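Long-range contacts in transcriptional regulator (Vibrio virus VP882, PDB 7DWM), which probably binds DNA to regulate transcription and holds the small molecule 3,5-dimethylpyrazin-2-ol in a pocket of its PAS fold: residues V90-P95 against F103-T108; T67-D72 against H230-M235; E8-Y13 against L110-G115. All blocks are in the same frame, centred on the assembly; numbering follows the deposited sequence.

Contact 1 of 3, residues V90-P95 against F103-T108; sequences VLDVHP and FTFTKT. With A1U (3,5-dimethylpyrazin-2-ol), chain C.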
ATOM      1  N   VAL A  90      -2.098  -3.098 -10.108  1.00 85.40           N
ATOM      2  CA  VAL A  90      -1.028  -3.320 -11.065  1.00 87.99           C
ATOM      3  C   VAL A  90       0.115  -2.351 -10.822  1.00 74.54           C
ATOM      4  O   VAL A  90      -0.081  -1.126 -10.729  1.00 73.59           O
ATOM      5  CB  VAL A  90      -1.555  -3.268 -12.504  1.00 90.28           C
ATOM      6  CG1 VAL A  90      -1.584  -1.884 -13.007  1.00 94.89           C
ATOM      7  CG2 VAL A  90      -0.575  -4.077 -13.427  1.00 75.03           C
ATOM      8  N   LEU A  91       1.302  -2.920 -10.629  1.00 71.65           N
ATOM      9  CA  LEU A  91       2.563  -2.203 -10.624  1.00 77.98           C
ATOM     10  C   LEU A  91       2.964  -1.959 -12.068  1.00 77.61           C
ATOM     11  O   LEU A  91       3.288  -2.905 -12.798  1.00 72.16           O
ATOM     12  CB  LEU A  91       3.635  -2.999  -9.879  1.00 65.48           C
ATOM     13  CG  LEU A  91       5.094  -2.508  -9.955  1.00 55.73           C
ATOM     14  CD1 LEU A  91       5.249  -1.130  -9.326  1.00 62.00           C
ATOM     15  CD2 LEU A  91       6.034  -3.507  -9.297  1.00 54.65           C
ATOM     16  N   ASP A  92       2.934  -0.702 -12.484  1.00 64.67           N
ATOM     17  CA  ASP A  92       3.280  -0.286 -13.836  1.00 75.90           C
ATOM     18  C   ASP A  92       4.530   0.578 -13.750  1.00 68.10           C
ATOM     19  O   ASP A  92       4.469   1.737 -13.334  1.00 64.53           O
ATOM     20  CB  ASP A  92       2.115   0.477 -14.465  1.00 68.47           C
ATOM     21  CG  ASP A  92       1.194  -0.408 -15.302  1.00 87.65           C
ATOM     22  OD1 ASP A  92       1.596  -0.900 -16.372  1.00 80.05           O
ATOM     23  OD2 ASP A  92       0.039  -0.611 -14.921  1.00 97.03           O
ATOM     24  N   VAL A  93       5.667   0.017 -14.135  1.00 64.28           N
ATOM     25  CA  VAL A  93       6.909   0.771 -14.203  1.00 83.39           C
ATOM     26  C   VAL A  93       7.194   1.038 -15.674  1.00 76.80           C
ATOM     27  O   VAL A  93       7.414   0.100 -16.459  1.00 67.88           O
ATOM     28  CB  VAL A  93       8.065   0.027 -13.521  1.00 63.07           C
ATOM     29  CG1 VAL A  93       9.331   0.857 -13.596  1.00 53.95           C
ATOM     30  CG2 VAL A  93       7.705  -0.263 -12.071  1.00 67.72           C
ATOM     31  N   HIS A  94       7.185   2.317 -16.048  1.00 55.33           N
ATOM     32  CA  HIS A  94       7.178   2.663 -17.463  1.00 72.91           C
ATOM     33  C   HIS A  94       7.948   3.948 -17.702  1.00 63.96           C
ATOM     34  O   HIS A  94       7.988   4.821 -16.827  1.00 76.88           O
ATOM     35  CB  HIS A  94       5.747   2.832 -17.993  1.00 67.03           C
ATOM     36  CG  HIS A  94       4.994   1.549 -18.130  1.00 68.99           C
ATOM     37  ND1 HIS A  94       5.207   0.665 -19.164  1.00 87.95           N
ATOM     38  CD2 HIS A  94       4.021   1.004 -17.366  1.00 73.39           C
ATOM     39  CE1 HIS A  94       4.404  -0.374 -19.028  1.00 71.25           C
ATOM     40  NE2 HIS A  94       3.671  -0.192 -17.945  1.00 86.88           N
ATOM     41  N   PRO A  95       8.553   4.102 -18.881  1.00 66.00           N
ATOM     42  CA  PRO A  95       9.072   5.411 -19.319  1.00 85.04           C
ATOM     43  C   PRO A  95       7.935   6.305 -19.810  1.00 93.72           C
ATOM     44  O   PRO A  95       7.683   6.477 -21.003  1.00 89.50           O
ATOM     45  CB  PRO A  95      10.041   5.028 -20.439  1.00 65.83           C
ATOM     46  CG  PRO A  95       9.441   3.796 -21.026  1.00 69.48           C
ATOM     47  CD  PRO A  95       8.800   3.048 -19.880  1.00 68.52           C
ATOM     48  N   PHE A 103       4.408   3.529 -11.106  1.00 78.25           N
ATOM     49  CA  PHE A 103       3.025   3.771 -10.749  1.00 66.65           C
ATOM     50  C   PHE A 103       2.384   2.507 -10.200  1.00 70.45           C
ATOM     51  O   PHE A 103       2.795   1.382 -10.493  1.00 64.80           O
ATOM     52  CB  PHE A 103       2.228   4.268 -11.958  1.00 72.63           C
ATOM     53  CG  PHE A 103       2.091   5.757 -12.018  1.00 73.56           C
ATOM     54  CD1 PHE A 103       0.851   6.357 -11.873  1.00 74.79           C
ATOM     55  CD2 PHE A 103       3.200   6.559 -12.218  1.00 76.14           C
ATOM     56  CE1 PHE A 103       0.722   7.733 -11.926  1.00 75.12           C
ATOM     57  CE2 PHE A 103       3.078   7.935 -12.271  1.00 85.95           C
ATOM     58  CZ  PHE A 103       1.836   8.522 -12.127  1.00 78.54           C
ATOM     59  N   THR A 104       1.360   2.722  -9.390  1.00 73.96           N
ATOM     60  CA  THR A 104       0.372   1.712  -9.055  1.00 75.95           C
ATOM     61  C   THR A 104      -0.907   2.059  -9.804  1.00 83.57           C
ATOM     62  O   THR A 104      -1.441   3.161  -9.640  1.00 99.59           O
ATOM     63  CB  THR A 104       0.150   1.684  -7.543  1.00 76.44           C
ATOM     64  OG1 THR A 104       1.277   1.069  -6.903  1.00 85.60           O
ATOM     65  CG2 THR A 104      -1.145   0.979  -7.168  1.00 81.89           C
ATOM     66  N   PHE A 105      -1.390   1.126 -10.624  1.00 62.00           N
ATOM     67  CA  PHE A 105      -2.686   1.257 -11.289  1.00 80.37           C
ATOM     68  C   PHE A 105      -3.655   0.250 -10.682  1.00 81.58           C
ATOM     69  O   PHE A 105      -3.510  -0.960 -10.880  1.00 79.17           O
ATOM     70  CB  PHE A 105      -2.556   1.077 -12.800  1.00 80.62           C
ATOM     71  CG  PHE A 105      -2.131   2.325 -13.516  1.00 72.05           C
ATOM     72  CD1 PHE A 105      -3.071   3.247 -13.950  1.00 84.23           C
ATOM     73  CD2 PHE A 105      -0.789   2.588 -13.737  1.00 74.21           C
ATOM     74  CE1 PHE A 105      -2.680   4.404 -14.600  1.00 80.56           C
ATOM     75  CE2 PHE A 105      -0.392   3.743 -14.385  1.00 77.16           C
ATOM     76  CZ  PHE A 105      -1.340   4.652 -14.817  1.00 82.82           C
ATOM     77  N   THR A 106      -4.633   0.764  -9.936  1.00 77.68           N
ATOM     78  CA  THR A 106      -5.670  -0.044  -9.304  1.00 93.70           C
ATOM     79  C   THR A 106      -6.880  -0.148 -10.228  1.00 92.47           C
ATOM     80  O   THR A 106      -7.500   0.869 -10.563  1.00 86.72           O
ATOM     81  CB  THR A 106      -6.074   0.560  -7.958  1.00 93.11           C
ATOM     82  OG1 THR A 106      -6.991   1.639  -8.162  1.00 95.83           O
ATOM     83  CG2 THR A 106      -4.851   1.072  -7.231  1.00100.00           C
ATOM     84  N   LYS A 107      -7.209  -1.373 -10.638  1.00 96.42           N
ATOM     85  CA  LYS A 107      -8.306  -1.605 -11.571  1.00110.41           C
ATOM     86  C   LYS A 107      -9.426  -2.370 -10.881  1.00118.43           C
ATOM     87  O   LYS A 107      -9.197  -3.440 -10.304  1.00102.71           O
ATOM     88  CB  LYS A 107      -7.803  -2.345 -12.808  1.00107.42           C
ATOM     89  CG  LYS A 107      -6.548  -1.693 -13.370  1.00107.38           C
ATOM     90  CD  LYS A 107      -5.789  -2.557 -14.365  1.00 88.01           C
ATOM     91  CE  LYS A 107      -6.507  -2.630 -15.700  1.00 92.77           C
ATOM     92  NZ  LYS A 107      -5.664  -3.269 -16.747  1.00 84.76           N
ATOM     93  N   THR A 108     -10.627  -1.793 -10.937  1.00119.89           N
ATOM     94  CA  THR A 108     -11.840  -2.228 -10.266  1.00117.87           C
ATOM     95  C   THR A 108     -12.964  -2.442 -11.277  1.00121.63           C
ATOM     96  O   THR A 108     -13.017  -1.758 -12.298  1.00119.59           O
ATOM     97  CB  THR A 108     -12.284  -1.200  -9.218  1.00 98.81           C
ATOM     98  OG1 THR A 108     -13.463  -1.677  -8.560  1.00122.40           O
ATOM     99  CG2 THR A 108     -12.546   0.156  -9.874  1.00104.07           C
TER
HETATM  100  CAB A1U C 301      -1.252   1.154 -17.365  1.00 90.98           C
HETATM  101  CAC A1U C 301      -1.443   2.474 -17.843  1.00 90.18           C
HETATM  102  CAE A1U C 301      -3.725   2.016 -18.117  1.00 78.76           C
HETATM  103  CAF A1U C 301      -3.440   0.721 -17.634  1.00 91.86           C
HETATM  104  CAG A1U C 301      -0.267   3.408 -17.935  1.00 73.64           C
HETATM  105  CAH A1U C 301      -5.103   2.452 -18.515  1.00 87.10           C
HETATM  106  NAA A1U C 301      -2.255   0.244 -17.255  1.00 87.64           N
HETATM  107  NAD A1U C 301      -2.694   2.877 -18.210  1.00 81.19           N
HETATM  108  OAI A1U C 301      -4.548  -0.144 -17.553  1.00 82.36           O
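Three side chains of this antiparallel pair, Asp-92, Phe-105 and Lys-107, reach the bound 3,5-dimethylpyrazin-2-ol, and each does so in its own way. Phe-105 offers a face of its ring: ligand atom CAC lies 3.7 Å above the ring plane, displaced toward the rim, and the methyl CAG sits near the tip, 3.5 Å from CZ of Phe-105. Asp-92 comes in across Phe-105 at roughly a right angle, its carboxylate turned 86° from the ring plane, and OD2 of Asp-92 lies 3.3 Å from CAB of the ligand. Lys-107 approaches the other end, its chain bent at chi3 to bring NZ within 3.4 Å of OAI, a weak hydrogen bond. The stronger holds on that ammonium lie elsewhere, in a hydrogen bond to Gln-77 and a salt bridge to Asp-78, which probably position it beside the ligand oxygen.

A second-shell residue, His-94, probably helps to orient the carboxylate. Its NE2 donates to Asp-92 OD1, although the exact place of that oxygen is less certain; the interaction may help to keep the acid ionised. Beneath the pocket lies the regular ladder. Val-90 and Phe-105 form one hydrogen-bonded pair, with Phe-105 N giving 2.6 Å to Val-90 O, nearly straight at 167°. Asp-92 and Phe-103 form the other, with Phe-103 N giving 2.9 Å to Asp-92 O, while Leu-91 and Thr-104 make the non-hydrogen-bonded pair between them. The ladder thus puts Val-90, Asp-92, Phe-103 and Phe-105 on the ligand face; on the reverse face Leu-91 packs on Ala-137 of the second subunit. Strands 88-96 and 99-110 form a hairpin of the PAS sheet; 119-126 lies beyond 99-110, and the C-terminal strand 233-236 adds on beside 88-96.

Contact 2 of 3, residues T67-D72 against H230-M235; sequences TAAFAD and HTQVSM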
ATOM      1  N   THR A  67       4.032   3.087 -23.145  1.00 99.23           N
ATOM      2  CA  THR A  67       2.973   2.279 -22.557  1.00 64.77           C
ATOM      3  C   THR A  67       2.324   1.364 -23.578  1.00 78.84           C
ATOM      4  O   THR A  67       1.978   0.223 -23.252  1.00 79.17           O
ATOM      5  CB  THR A  67       1.917   3.190 -21.930  1.00 88.84           C
ATOM      6  OG1 THR A  67       1.730   4.351 -22.740  1.00102.92           O
ATOM      7  CG2 THR A  67       2.357   3.627 -20.539  1.00 89.92           C
ATOM      8  N   ALA A  68       2.178   1.828 -24.821  1.00 91.43           N
ATOM      9  CA  ALA A  68       1.453   1.068 -25.833  1.00 81.47           C
ATOM     10  C   ALA A  68       2.032  -0.325 -26.045  1.00 94.84           C
ATOM     11  O   ALA A  68       1.296  -1.254 -26.408  1.00 90.04           O
ATOM     12  CB  ALA A  68       1.441   1.835 -27.159  1.00 92.84           C
ATOM     13  N   ALA A  69       3.338  -0.502 -25.824  1.00 81.93           N
ATOM     14  CA  ALA A  69       3.930  -1.819 -26.032  1.00 57.22           C
ATOM     15  C   ALA A  69       3.341  -2.870 -25.101  1.00 84.81           C
ATOM     16  O   ALA A  69       3.353  -4.059 -25.442  1.00 98.62           O
ATOM     17  CB  ALA A  69       5.447  -1.753 -25.850  1.00 77.94           C
ATOM     18  N   PHE A  70       2.816  -2.459 -23.949  1.00100.79           N
ATOM     19  CA  PHE A  70       2.145  -3.363 -23.027  1.00 93.84           C
ATOM     20  C   PHE A  70       0.634  -3.208 -23.065  1.00102.83           C
ATOM     21  O   PHE A  70      -0.058  -3.764 -22.203  1.00 96.52           O
ATOM     22  CB  PHE A  70       2.662  -3.144 -21.605  1.00 85.90           C
ATOM     23  CG  PHE A  70       4.027  -3.708 -21.371  1.00 82.71           C
ATOM     24  CD1 PHE A  70       4.182  -4.968 -20.821  1.00 85.98           C
ATOM     25  CD2 PHE A  70       5.157  -2.985 -21.713  1.00 82.56           C
ATOM     26  CE1 PHE A  70       5.439  -5.494 -20.608  1.00 75.96           C
ATOM     27  CE2 PHE A  70       6.416  -3.508 -21.503  1.00 74.95           C
ATOM     28  CZ  PHE A  70       6.557  -4.763 -20.951  1.00 84.33           C
ATOM     29  N   ALA A  71       0.111  -2.484 -24.061  1.00108.11           N
ATOM     30  CA  ALA A  71      -1.330  -2.317 -24.196  1.00 97.11           C
ATOM     31  C   ALA A  71      -2.027  -3.665 -24.134  1.00 88.12           C
ATOM     32  O   ALA A  71      -2.948  -3.869 -23.333  1.00 91.57           O
ATOM     33  CB  ALA A  71      -1.647  -1.605 -25.510  1.00 95.94           C
ATOM     34  N   ASP A  72      -1.548  -4.614 -24.942  1.00 97.08           N
ATOM     35  CA  ASP A  72      -2.020  -5.989 -24.913  1.00112.03           C
ATOM     36  C   ASP A  72      -2.224  -6.472 -23.481  1.00101.82           C
ATOM     37  O   ASP A  72      -3.350  -6.772 -23.063  1.00112.67           O
ATOM     38  CB  ASP A  72      -1.012  -6.866 -25.671  1.00130.28           C
ATOM     39  CG  ASP A  72      -1.217  -8.349 -25.440  1.00135.45           C
ATOM     40  OD1 ASP A  72      -1.649  -9.037 -26.388  1.00134.54           O
ATOM     41  OD2 ASP A  72      -0.909  -8.838 -24.332  1.00135.71           O
ATOM     42  N   HIS A 230      14.997   0.839 -14.665  1.00 73.23           N
ATOM     43  CA  HIS A 230      14.625   1.093 -16.058  1.00 59.03           C
ATOM     44  C   HIS A 230      14.451  -0.191 -16.869  1.00 64.86           C
ATOM     45  O   HIS A 230      15.076  -0.390 -17.912  1.00 64.78           O
ATOM     46  CB  HIS A 230      15.653   2.001 -16.737  1.00 51.44           C
ATOM     47  CG  HIS A 230      16.142   3.137 -15.885  1.00 43.20           C
ATOM     48  ND1 HIS A 230      17.466   3.282 -15.528  1.00 61.19           N
ATOM     49  CD2 HIS A 230      15.495   4.203 -15.357  1.00 48.43           C
ATOM     50  CE1 HIS A 230      17.611   4.379 -14.804  1.00 60.37           C
ATOM     51  NE2 HIS A 230      16.430   4.957 -14.687  1.00 59.81           N
ATOM     52  N   THR A 231      13.559  -1.059 -16.401  1.00 54.91           N
ATOM     53  CA  THR A 231      13.018  -2.121 -17.239  1.00 75.41           C
ATOM     54  C   THR A 231      11.505  -2.082 -17.122  1.00 83.67           C
ATOM     55  O   THR A 231      10.964  -1.998 -16.014  1.00 87.29           O
ATOM     56  CB  THR A 231      13.558  -3.519 -16.864  1.00 69.41           C
ATOM     57  OG1 THR A 231      12.755  -4.089 -15.821  1.00 79.72           O
ATOM     58  CG2 THR A 231      15.019  -3.453 -16.410  1.00 93.81           C
ATOM     59  N   GLN A 232      10.827  -2.145 -18.258  1.00 91.15           N
ATOM     60  CA  GLN A 232       9.406  -1.846 -18.355  1.00 84.32           C
ATOM     61  C   GLN A 232       8.586  -3.039 -17.870  1.00 77.66           C
ATOM     62  O   GLN A 232       8.756  -4.153 -18.379  1.00 86.41           O
ATOM     63  CB  GLN A 232       9.065  -1.502 -19.803  1.00 83.74           C
ATOM     64  CG  GLN A 232       7.861  -0.627 -20.015  1.00 85.83           C
ATOM     65  CD  GLN A 232       7.593  -0.420 -21.491  1.00 96.73           C
ATOM     66  OE1 GLN A 232       6.482  -0.088 -21.906  1.00103.45           O
ATOM     67  NE2 GLN A 232       8.623  -0.623 -22.297  1.00 99.08           N
ATOM     68  N   VAL A 233       7.697  -2.826 -16.891  1.00 70.28           N
ATOM     69  CA  VAL A 233       6.870  -3.910 -16.366  1.00 77.89           C
ATOM     70  C   VAL A 233       5.443  -3.425 -16.148  1.00 69.56           C
ATOM     71  O   VAL A 233       5.179  -2.239 -15.934  1.00 63.78           O
ATOM     72  CB  VAL A 233       7.416  -4.523 -15.043  1.00 73.90           C
ATOM     73  CG1 VAL A 233       8.903  -4.877 -15.153  1.00 65.05           C
ATOM     74  CG2 VAL A 233       7.175  -3.599 -13.864  1.00 74.71           C
ATOM     75  N   SER A 234       4.524  -4.383 -16.143  1.00 70.87           N
ATOM     76  CA  SER A 234       3.204  -4.207 -15.549  1.00 79.91           C
ATOM     77  C   SER A 234       2.778  -5.554 -14.999  1.00 85.81           C
ATOM     78  O   SER A 234       2.628  -6.513 -15.758  1.00 80.96           O
ATOM     79  CB  SER A 234       2.190  -3.714 -16.576  1.00 71.53           C
ATOM     80  OG  SER A 234       1.713  -4.787 -17.356  1.00 85.11           O
ATOM     81  N   MET A 235       2.576  -5.623 -13.692  1.00 86.04           N
ATOM     82  CA  MET A 235       2.376  -6.877 -12.982  1.00 90.52           C
ATOM     83  C   MET A 235       1.216  -6.718 -12.013  1.00 93.69           C
ATOM     84  O   MET A 235       1.120  -5.702 -11.319  1.00 86.22           O
ATOM     85  CB  MET A 235       3.618  -7.271 -12.171  1.00 92.53           C
ATOM     86  CG  MET A 235       4.848  -7.660 -12.966  1.00102.58           C
ATOM     87  SD  MET A 235       6.234  -7.815 -11.819  1.00 92.41           S
ATOM     88  CE  MET A 235       5.654  -9.159 -10.791  1.00 75.49           C
TER
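Thr-67 O is gripped by one backbone hydrogen bond, from Phe-70 N at 2.9 Å, and the same spacing recurs one residue on, where Ala-71 N donates to Ala-68 O. These bonds tighten the 3-10 turn that leads into helix 71-80, with Phe-70 at its N-cap position. Neither bond leaves the segment: no hydrogen bond joins 67-72 to 230-235, and the two meet through Phe-70 and the side chain and carbonyl of Gln-232.

Phe-70 has CG anti to the carbonyl carbon, chi1 -75°, which sends its ring toward the C-terminal segment. Gln-232, with CG anti to the backbone N and the chain extended beyond it, slides past the ring in the opposite direction. Its CG lies 3.5 Å from Phe-70 CE2, and its terminal amide reaches the ring at the edge, the two planes 62° apart. Farther round the rim, Phe-70 CZ lies 3.4 Å from the main-chain O of Gln-232. Ser-234 approaches obliquely, its OG 4.3 Å from CD1 of Phe-70, and that hydroxyl has a weak hydrogen bond to Gln-77 of the helix.

Thr-67 turns the other way, to touch the bound 3,5-dimethylpyrazin-2-ol, so a wall of the pocket and a surface against which the C-terminal tail packs belong to one short turn. The chemistry is that of an aromatic rim set against polar groups at a partly exposed surface: van der Waals contact, perhaps aided by the slight positive charge of ring C-H groups facing the main-chain carbonyl of Gln-232, without a directional bond between the segments.

Contact 3 of 3, residues E8-Y13 against L110-G115; sequences EGDDAY and LIMPSG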
ATOM      1  N   GLU A   8     -31.140   6.513 -18.888  1.00153.67           N
ATOM      2  CA  GLU A   8     -30.997   7.877 -18.390  1.00148.35           C
ATOM      3  C   GLU A   8     -30.063   7.910 -17.195  1.00143.55           C
ATOM      4  O   GLU A   8     -29.111   8.703 -17.150  1.00139.56           O
ATOM      5  CB  GLU A   8     -32.366   8.436 -17.998  1.00151.63           C
ATOM      6  CG  GLU A   8     -33.469   8.122 -18.988  1.00155.99           C
ATOM      7  CD  GLU A   8     -33.780   9.270 -19.931  1.00160.68           C
ATOM      8  OE1 GLU A   8     -34.773   9.156 -20.678  1.00149.48           O
ATOM      9  OE2 GLU A   8     -33.046  10.284 -19.927  1.00160.48           O
ATOM     10  N   GLY A   9     -30.288   7.014 -16.236  1.00146.65           N
ATOM     11  CA  GLY A   9     -29.455   6.979 -15.054  1.00141.67           C
ATOM     12  C   GLY A   9     -28.075   6.433 -15.336  1.00141.93           C
ATOM     13  O   GLY A   9     -27.101   6.871 -14.722  1.00133.72           O
ATOM     14  N   ASP A  10     -27.956   5.517 -16.300  1.00141.98           N
ATOM     15  CA  ASP A  10     -26.634   4.987 -16.616  1.00124.19           C
ATOM     16  C   ASP A  10     -25.762   5.997 -17.353  1.00121.28           C
ATOM     17  O   ASP A  10     -24.537   5.836 -17.376  1.00130.49           O
ATOM     18  CB  ASP A  10     -26.753   3.715 -17.451  1.00116.51           C
ATOM     19  CG  ASP A  10     -26.949   2.485 -16.604  1.00127.73           C
ATOM     20  OD1 ASP A  10     -27.044   1.393 -17.193  1.00126.11           O
ATOM     21  OD2 ASP A  10     -27.010   2.607 -15.361  1.00124.46           O
ATOM     22  N   ASP A  11     -26.360   7.025 -17.960  1.00121.56           N
ATOM     23  CA  ASP A  11     -25.558   8.096 -18.546  1.00121.71           C
ATOM     24  C   ASP A  11     -25.372   9.290 -17.613  1.00118.88           C
ATOM     25  O   ASP A  11     -24.304   9.930 -17.631  1.00111.77           O
ATOM     26  CB  ASP A  11     -26.211   8.571 -19.850  1.00136.03           C
ATOM     27  CG  ASP A  11     -25.294   9.440 -20.681  1.00133.56           C
ATOM     28  OD1 ASP A  11     -25.158  10.634 -20.350  1.00127.62           O
ATOM     29  OD2 ASP A  11     -24.719   8.934 -21.669  1.00141.45           O
ATOM     30  N   ALA A  12     -26.340   9.535 -16.728  1.00131.73           N
ATOM     31  CA  ALA A  12     -26.129  10.493 -15.650  1.00130.68           C
ATOM     32  C   ALA A  12     -25.019  10.043 -14.709  1.00136.32           C
ATOM     33  O   ALA A  12     -24.189  10.853 -14.289  1.00130.82           O
ATOM     34  CB  ALA A  12     -27.431  10.712 -14.878  1.00124.74           C
ATOM     35  N   TYR A  13     -24.985   8.750 -14.375  1.00135.64           N
ATOM     36  CA  TYR A  13     -23.943   8.212 -13.507  1.00129.03           C
ATOM     37  C   TYR A  13     -22.561   8.314 -14.153  1.00120.78           C
ATOM     38  O   TYR A  13     -21.575   8.635 -13.481  1.00107.30           O
ATOM     39  CB  TYR A  13     -24.299   6.767 -13.143  1.00123.86           C
ATOM     40  CG  TYR A  13     -23.214   5.975 -12.458  1.00128.68           C
ATOM     41  CD1 TYR A  13     -22.483   5.028 -13.156  1.00122.60           C
ATOM     42  CD2 TYR A  13     -22.929   6.162 -11.111  1.00122.39           C
ATOM     43  CE1 TYR A  13     -21.489   4.293 -12.539  1.00114.14           C
ATOM     44  CE2 TYR A  13     -21.931   5.427 -10.482  1.00116.55           C
ATOM     45  CZ  TYR A  13     -21.217   4.492 -11.206  1.00116.04           C
ATOM     46  OH  TYR A  13     -20.221   3.750 -10.609  1.00103.42           O
ATOM     47  N   LEU A 110     -16.442  -1.982 -13.054  1.00109.99           N
ATOM     48  CA  LEU A 110     -17.386  -0.873 -13.190  1.00121.35           C
ATOM     49  C   LEU A 110     -18.825  -1.365 -13.098  1.00140.96           C
ATOM     50  O   LEU A 110     -19.344  -2.022 -14.013  1.00137.04           O
ATOM     51  CB  LEU A 110     -17.133  -0.096 -14.477  1.00109.12           C
ATOM     52  CG  LEU A 110     -17.957   1.193 -14.570  1.00113.74           C
ATOM     53  CD1 LEU A 110     -17.172   2.354 -15.164  1.00101.71           C
ATOM     54  CD2 LEU A 110     -19.196   0.974 -15.382  1.00118.11           C
ATOM     55  N   ILE A 111     -19.445  -1.115 -11.955  1.00143.25           N
ATOM     56  CA  ILE A 111     -20.875  -1.337 -11.773  1.00131.99           C
ATOM     57  C   ILE A 111     -21.576   0.005 -11.686  1.00135.61           C
ATOM     58  O   ILE A 111     -21.003   1.016 -11.271  1.00136.03           O
ATOM     59  CB  ILE A 111     -21.103  -2.227 -10.532  1.00122.91           C
ATOM     60  CG1 ILE A 111     -20.116  -3.394 -10.508  1.00111.29           C
ATOM     61  CG2 ILE A 111     -22.536  -2.728 -10.451  1.00127.08           C
ATOM     62  CD1 ILE A 111     -18.897  -3.154  -9.657  1.00109.86           C
ATOM     63  N   MET A 112     -22.815   0.010 -12.158  1.00134.87           N
ATOM     64  CA  MET A 112     -23.628   1.207 -12.291  1.00139.84           C
ATOM     65  C   MET A 112     -25.055   0.895 -11.874  1.00137.05           C
ATOM     66  O   MET A 112     -25.363  -0.268 -11.590  1.00136.24           O
ATOM     67  CB  MET A 112     -23.641   1.693 -13.745  1.00133.01           C
ATOM     68  CG  MET A 112     -22.345   1.679 -14.517  1.00119.56           C
ATOM     69  SD  MET A 112     -22.646   1.182 -16.228  1.00124.28           S
ATOM     70  CE  MET A 112     -23.287  -0.477 -15.981  1.00119.70           C
ATOM     71  N   PRO A 113     -25.975   1.883 -11.853  1.00127.39           N
ATOM     72  CA  PRO A 113     -27.344   1.578 -11.421  1.00127.63           C
ATOM     73  C   PRO A 113     -28.019   0.575 -12.350  1.00139.12           C
ATOM     74  O   PRO A 113     -29.149   0.146 -12.096  1.00141.50           O
ATOM     75  CB  PRO A 113     -28.040   2.947 -11.458  1.00137.75           C
ATOM     76  CG  PRO A 113     -27.157   3.818 -12.270  1.00130.30           C
ATOM     77  CD  PRO A 113     -25.781   3.340 -11.930  1.00124.31           C
ATOM     78  N   SER A 114     -27.325   0.214 -13.441  1.00138.75           N
ATOM     79  CA  SER A 114     -27.660  -1.007 -14.170  1.00133.57           C
ATOM     80  C   SER A 114     -27.423  -2.258 -13.334  1.00136.11           C
ATOM     81  O   SER A 114     -28.279  -3.158 -13.287  1.00123.27           O
ATOM     82  CB  SER A 114     -26.842  -1.055 -15.460  1.00131.81           C
ATOM     83  OG  SER A 114     -26.526  -2.384 -15.819  1.00128.85           O
ATOM     84  N   GLY A 115     -26.272  -2.343 -12.672  1.00143.77           N
ATOM     85  CA  GLY A 115     -25.827  -3.574 -12.058  1.00136.25           C
ATOM     86  C   GLY A 115     -24.995  -4.468 -12.958  1.00135.81           C
ATOM     87  O   GLY A 115     -24.536  -5.529 -12.506  1.00105.59           O
TER
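Tyr-13, on the N-terminal helix 7-21, lies over a proline in the loop between strands 99-110 and 119-126 of the PAS sheet, and the contact is built round this CH-pi contact. Tyr-13 has CG anti to the backbone N, chi1 169°, which carries the phenol out from the helix toward the loop. Pro-113 crosses it obliquely and presents CD over one face, 4.0 Å from the centroid of the Tyr-13 ring and 24° off its normal. The overlap is offset toward the CB end of the ring, CD of Pro-113 being 3.7 Å from CG of Tyr-13.

Met-112 addresses a different part of the same ring. It meets Tyr-13 at about a right angle, with CG of the methionine 3.4 Å from CE1 of the tyrosine and the rest of its chain bent away at chi2 and chi3. Pro-113 and Met-112 therefore share the ring without duplicating each other.

One turn earlier on the helix, Asp-10 runs past Pro-113 in the opposite direction. With CG beside the backbone N and anti to the carbonyl carbon, it extends its carboxylate alongside Pro-113 and Ser-114: OD2 of Asp-10 is 3.3 Å from CG of Pro-113 and 3.1 Å from the backbone N of Ser-114.

The second subunit adds to this packing: its His-19 meets the Tyr-13 ring with planes about 60° apart and also packs on Pro-113, so helix and loop together belong to the dimer interface. The loop itself folds into a beta turn from Met-112 to Gly-115, fastened by a hydrogen bond from Gly-115 N to Met-112 O.

In the fold
Contacts 1 and 2 are close neighbours, their centres 9 Å apart, because strands 88-96 and 233-236 pair in one antiparallel sheet; the tail that follows the helical C-terminal region thus returns as an edge strand beside the ligand hairpin. Contact 3 stands apart, 26 Å from contact 1 and 31 Å from contact 2 between centres, yet 110-115 closely follows 103-108 on leaving the sheet. Along the chain the order is 8-13, 67-72, 90-95, 103-108, 110-115, 230-235, so contacts 2 and 3 interleave while contact 1 falls within both. All three also touch the second subunit, so the hairpin, the C-terminal tail and the N-terminal helix all contribute to the dimer interface.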